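Local structure of alpha-fucosidase (Bifidobacterium bifidum, 2EAB) at residues L108-L112 with T560-Y564; Y462-E466 with F541-M546. The protein probably hydrolyses alpha-1,2-linked L-fucose as a family 95 glycoside hydrolase, of which this chain is the catalytic portion. The contacts are given in a common frame with arbitrary orientation. Numbering follows the deposited sequence.

Contact 1. Residues L108-L112 with T560-Y564; sequences LNKQL and TGVAY
A long excursion of the beta-rich N-terminal domain docks here on the helical catalytic domain, whose family has an (alpha/alpha)6 fold: helix 103-113 crosses the middle strand, 558-565, of a three-stranded antiparallel sheet. The axes of 108-112 and 562-564 run nearly at right angles (92°) and approach to 9.4 Å; the CA atoms of N109 and G561 come closest, at 5.3 Å.

The polar interactions come from one helical side chain. N109, with chi1 at m and chi2 near -6°, accepts a hydrogen bond at OD1 from the backbone N of V562 (2.8 Å, 162°), so the side-chain amide binds the strand's backbone directly. G561, at phi 74° and psi -153°, makes this possible, since a CB on it would clash with N109 OD1, which already lies 3.4 Å from G561 CA.

Apolar packing adjoins the amide on the V562 side. L108 and L112, one helical turn apart and both m,t, direct their CA-to-CB bonds toward the strand; L108 CB meets V562 CG1 at 4.3 Å, and L112 CD1 meets V562 CB at 3.8 Å.

One water completes the contact, accepting from N109 ND2 at 2.9 Å and donating to T560 O at 3.1 Å.

Contact 2. Residues Y462-E466 with F541-M546; sequences YAGAE and FYVNYM
How a helix end and the turn that follows it can pack against another helix without a direct hydrogen bond is illustrated by the C-termini of helices 452-463 and 525-546 of the family 95 catalytic domain. The second helix has a wider pi-type turn at 542-546; M546 N keeps an alpha-type bond to Y542 O at 3.1 Å and adds a weak, pi-type one to F541 O at 3.5 Å. The CA atoms of A463 and Y545 are nearest, 6.4 Å apart.

Y462 turns its ring away, and its OH bonds T125 O and N95 N. A463 directs CB toward the partner helix, 3.7 Å from F541 CE1 and 3.9 Å from M546 SD, and a water spans A463 O (2.8 Å) and Y545 O (2.9 Å). G464 breaks the helix with phi 73° and psi 22°, a left-handed conformation that glycine adopts easily, and its O approaches Y545 CE1 to 3.5 Å. The chain then extends, and A465 CB sits squarely over the Y545 ring (chi1 m, chi2 -87°), a CH-pi contact 3.5 Å from the centroid and 4° off the normal. The same CB touches the edge of the F541 ring (chi1 t) at CE1, 3.7 Å away. E466 contributes its N, which donates to a second water at 2.9 Å; that water donates to G464 O (3.2 Å) and Y545 OH (2.9 Å), while the hydroxyl also bonds E479.

Fit therefore depends on small alanines against aromatic rings, and water joins the polar groups left between them.

How the contacts relate
Following the chain from its N terminus, 108-112 comes first, on an excursion between strands 69-76 and 140-145 of the N-terminal domain, and meets its partner only at 560-564; contact 1 thus closes a loop of 447 residues between the two domains. Within that span, contact 2 closes a much shorter one of 74 residues, from 462-466 to 541-546, joining two helices of the catalytic domain. After M546 the chain enters the three-stranded sheet used by contact 1. The centres lie 14 Å apart, and the sites touch: T560 CG2 is 4.0 Å from Y542 CE2, and N109 ND2 is 4.2 Å from M546 O.

Contact 1. Residues L108-L112 with T560-Y564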
loop_
_atom_site.group_PDB
_atom_site.type_symbol
_atom_site.label_atom_id
_atom_site.label_comp_id
_atom_site.label_asym_id
_atom_site.label_seq_id
_atom_site.Cartn_x
_atom_site.Cartn_y
_atom_site.Cartn_z
ATOM N N LEU A 108 20.856 22.004 15.885
ATOM C CA LEU A 108 20.763 22.219 14.443
ATOM C C LEU A 108 19.669 23.228 14.133
ATOM O O LEU A 108 19.859 24.135 13.320
ATOM C CB LEU A 108 20.491 20.902 13.715
ATOM C CG LEU A 108 21.690 19.957 13.649
ATOM C CD1 LEU A 108 21.242 18.542 13.351
ATOM C CD2 LEU A 108 22.723 20.425 12.625
ATOM N N ASN A 109 18.526 23.074 14.794
ATOM C CA ASN A 109 17.432 24.016 14.623
ATOM C C ASN A 109 17.803 25.429 15.057
ATOM O O ASN A 109 17.387 26.399 14.420
ATOM C CB ASN A 109 16.184 23.532 15.353
ATOM C CG ASN A 109 15.515 22.377 14.644
ATOM O OD1 ASN A 109 15.904 21.993 13.542
ATOM N ND2 ASN A 109 14.495 21.812 15.279
ATOM N N LYS A 110 18.604 25.537 16.117
ATOM C CA LYS A 110 19.095 26.838 16.582
ATOM C C LYS A 110 19.967 27.501 15.517
ATOM O O LYS A 110 19.842 28.700 15.272
ATOM C CB LYS A 110 19.862 26.711 17.902
ATOM C CG LYS A 110 20.302 28.043 18.499
ATOM C CD LYS A 110 20.939 27.861 19.867
ATOM C CE LYS A 110 21.462 29.181 20.415
ATOM N NZ LYS A 110 22.679 29.659 19.691
ATOM N N GLN A 111 20.843 26.723 14.882
ATOM C CA GLN A 111 21.666 27.250 13.794
ATOM C C GLN A 111 20.798 27.831 12.679
ATOM O O GLN A 111 21.066 28.929 12.178
ATOM C CB GLN A 111 22.609 26.177 13.246
ATOM C CG GLN A 111 23.712 25.799 14.221
ATOM C CD GLN A 111 24.682 24.764 13.672
ATOM O OE1 GLN A 111 24.280 23.766 13.074
ATOM N NE2 GLN A 111 25.971 24.986 13.905
ATOM N N LEU A 112 19.756 27.094 12.299
ATOM C CA LEU A 112 18.804 27.560 11.293
ATOM C C LEU A 112 18.028 28.796 11.753
ATOM O O LEU A 112 17.897 29.762 11.001
ATOM C CB LEU A 112 17.845 26.436 10.904
ATOM C CG LEU A 112 18.503 25.234 10.220
ATOM C CD1 LEU A 112 17.601 24.013 10.281
ATOM C CD2 LEU A 112 18.871 25.553 8.781
ATOM N N THR A 560 9.300 22.855 10.398
ATOM C CA THR A 560 9.655 21.655 11.143
ATOM C C THR A 560 11.148 21.585 11.472
ATOM O O THR A 560 11.631 20.555 11.942
ATOM C CB THR A 560 9.267 20.393 10.358
ATOM O OG1 THR A 560 9.847 20.458 9.050
ATOM C CG2 THR A 560 7.760 20.285 10.223
ATOM N N GLY A 561 11.882 22.672 11.247
ATOM C CA GLY A 561 13.317 22.672 11.518
ATOM C C GLY A 561 14.084 21.882 10.477
ATOM O O GLY A 561 13.639 21.748 9.332
ATOM N N VAL A 562 15.234 21.346 10.873
ATOM C CA VAL A 562 16.133 20.722 9.908
ATOM C C VAL A 562 15.429 19.622 9.105
ATOM O O VAL A 562 14.794 18.726 9.672
ATOM C CB VAL A 562 17.462 20.275 10.559
ATOM C CG1 VAL A 562 17.243 19.183 11.578
ATOM C CG2 VAL A 562 18.460 19.858 9.500
ATOM N N ALA A 563 15.526 19.722 7.786
ATOM C CA ALA A 563 14.801 18.811 6.907
ATOM C C ALA A 563 15.474 18.645 5.563
ATOM O O ALA A 563 16.123 19.570 5.057
ATOM C CB ALA A 563 13.367 19.289 6.715
ATOM N N TYR A 564 15.283 17.457 4.992
ATOM C CA TYR A 564 15.720 17.114 3.649
ATOM C C TYR A 564 14.492 16.900 2.786
ATOM O O TYR A 564 13.505 16.312 3.238
ATOM C CB TYR A 564 16.540 15.826 3.700
ATOM C CG TYR A 564 17.150 15.386 2.391
ATOM C CD1 TYR A 564 17.906 16.266 1.618
ATOM C CD2 TYR A 564 16.996 14.078 1.936
ATOM C CE1 TYR A 564 18.479 15.860 0.421
ATOM C CE2 TYR A 564 17.574 13.660 0.742
ATOM C CZ TYR A 564 18.311 14.557 -0.009
ATOM O OH TYR A 564 18.882 14.142 -1.189
HETATM O O HOH W 1 12.580 19.716 14.760
#

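Contact 2. Residues Y462-E466 with F541-M546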
loop_
_atom_site.group_PDB
_atom_site.type_symbol
_atom_site.label_atom_id
_atom_site.label_comp_id
_atom_site.label_asym_id
_atom_site.label_seq_id
_atom_site.Cartn_x
_atom_site.Cartn_y
_atom_site.Cartn_z
ATOM N N TYR A 462 15.831 11.205 20.124
ATOM C CA TYR A 462 16.140 12.158 19.063
ATOM C C TYR A 462 15.462 13.511 19.207
ATOM O O TYR A 462 15.930 14.487 18.629
ATOM C CB TYR A 462 15.857 11.549 17.687
ATOM C CG TYR A 462 16.780 10.394 17.368
ATOM C CD1 TYR A 462 18.044 10.613 16.805
ATOM C CD2 TYR A 462 16.402 9.083 17.655
ATOM C CE1 TYR A 462 18.898 9.546 16.523
ATOM C CE2 TYR A 462 17.245 8.016 17.379
ATOM C CZ TYR A 462 18.488 8.256 16.814
ATOM O OH TYR A 462 19.305 7.182 16.545
ATOM N N ALA A 463 14.368 13.577 19.965
ATOM C CA ALA A 463 13.630 14.834 20.113
ATOM C C ALA A 463 13.410 15.281 21.559
ATOM O O ALA A 463 12.835 16.342 21.795
ATOM C CB ALA A 463 12.300 14.769 19.356
ATOM N N GLY A 464 13.858 14.483 22.522
ATOM C CA GLY A 464 13.729 14.847 23.930
ATOM C C GLY A 464 12.312 14.753 24.463
ATOM O O GLY A 464 11.987 15.382 25.475
ATOM N N ALA A 465 11.476 13.968 23.788
ATOM C CA ALA A 465 10.085 13.790 24.189
ATOM C C ALA A 465 9.960 12.482 24.961
ATOM O O ALA A 465 9.839 11.409 24.361
ATOM C CB ALA A 465 9.172 13.794 22.970
ATOM N N GLU A 466 10.018 12.576 26.289
ATOM C CA GLU A 466 9.954 11.391 27.139
ATOM C C GLU A 466 8.561 11.191 27.715
ATOM O O GLU A 466 8.045 12.057 28.422
ATOM C CB GLU A 466 10.985 11.432 28.279
ATOM C CG GLU A 466 10.807 10.250 29.253
ATOM C CD GLU A 466 11.986 9.996 30.171
ATOM O OE1 GLU A 466 12.801 10.916 30.388
ATOM O OE2 GLU A 466 12.084 8.862 30.690
ATOM N N PHE A 541 3.258 15.921 19.766
ATOM C CA PHE A 541 4.680 15.747 19.517
ATOM C C PHE A 541 5.210 16.848 18.611
ATOM O O PHE A 541 6.196 17.510 18.940
ATOM C CB PHE A 541 4.927 14.365 18.903
ATOM C CG PHE A 541 6.370 14.075 18.596
ATOM C CD1 PHE A 541 7.354 14.195 19.580
ATOM C CD2 PHE A 541 6.743 13.663 17.323
ATOM C CE1 PHE A 541 8.687 13.926 19.287
ATOM C CE2 PHE A 541 8.067 13.375 17.030
ATOM C CZ PHE A 541 9.048 13.514 18.008
ATOM N N TYR A 542 4.544 17.068 17.483
ATOM C CA TYR A 542 5.008 18.080 16.550
ATOM C C TYR A 542 4.919 19.483 17.118
ATOM O O TYR A 542 5.870 20.253 17.013
ATOM C CB TYR A 542 4.329 17.950 15.177
ATOM C CG TYR A 542 5.237 17.193 14.252
ATOM C CD1 TYR A 542 5.273 15.796 14.268
ATOM C CD2 TYR A 542 6.123 17.868 13.418
ATOM C CE1 TYR A 542 6.157 15.095 13.455
ATOM C CE2 TYR A 542 7.009 17.179 12.605
ATOM C CZ TYR A 542 7.016 15.794 12.626
ATOM O OH TYR A 542 7.892 15.098 11.830
ATOM N N VAL A 543 3.792 19.808 17.741
ATOM C CA VAL A 543 3.608 21.144 18.311
ATOM C C VAL A 543 4.641 21.450 19.399
ATOM O O VAL A 543 5.229 22.538 19.422
ATOM C CB VAL A 543 2.166 21.338 18.856
ATOM C CG1 VAL A 543 2.072 22.568 19.772
ATOM C CG2 VAL A 543 1.170 21.434 17.710
ATOM N N ASN A 544 4.856 20.493 20.297
ATOM C CA ASN A 544 5.675 20.733 21.482
ATOM C C ASN A 544 7.168 20.501 21.316
ATOM O O ASN A 544 7.967 21.111 22.033
ATOM C CB ASN A 544 5.140 19.928 22.663
ATOM C CG ASN A 544 3.841 20.483 23.182
ATOM O OD1 ASN A 544 3.830 21.441 23.956
ATOM N ND2 ASN A 544 2.732 19.909 22.742
ATOM N N TYR A 545 7.545 19.644 20.369
ATOM C CA TYR A 545 8.949 19.268 20.224
ATOM C C TYR A 545 9.584 19.590 18.877
ATOM O O TYR A 545 10.773 19.919 18.823
ATOM C CB TYR A 545 9.137 17.786 20.550
ATOM C CG TYR A 545 8.728 17.441 21.955
ATOM C CD1 TYR A 545 9.634 17.560 23.006
ATOM C CD2 TYR A 545 7.431 17.010 22.238
ATOM C CE1 TYR A 545 9.264 17.254 24.305
ATOM C CE2 TYR A 545 7.048 16.700 23.534
ATOM C CZ TYR A 545 7.970 16.826 24.560
ATOM O OH TYR A 545 7.606 16.506 25.847
ATOM N N MET A 546 8.810 19.498 17.798
ATOM C CA MET A 546 9.388 19.549 16.450
ATOM C C MET A 546 9.339 20.907 15.757
ATOM O O MET A 546 10.288 21.281 15.063
ATOM C CB MET A 546 8.758 18.482 15.552
ATOM C CG MET A 546 8.873 17.057 16.095
ATOM S SD MET A 546 10.561 16.457 16.244
ATOM C CE MET A 546 11.018 16.278 14.522
HETATM O O HOH W 2 12.701 18.892 20.760
HETATM O O HOH W 3 9.597 15.203 27.552
#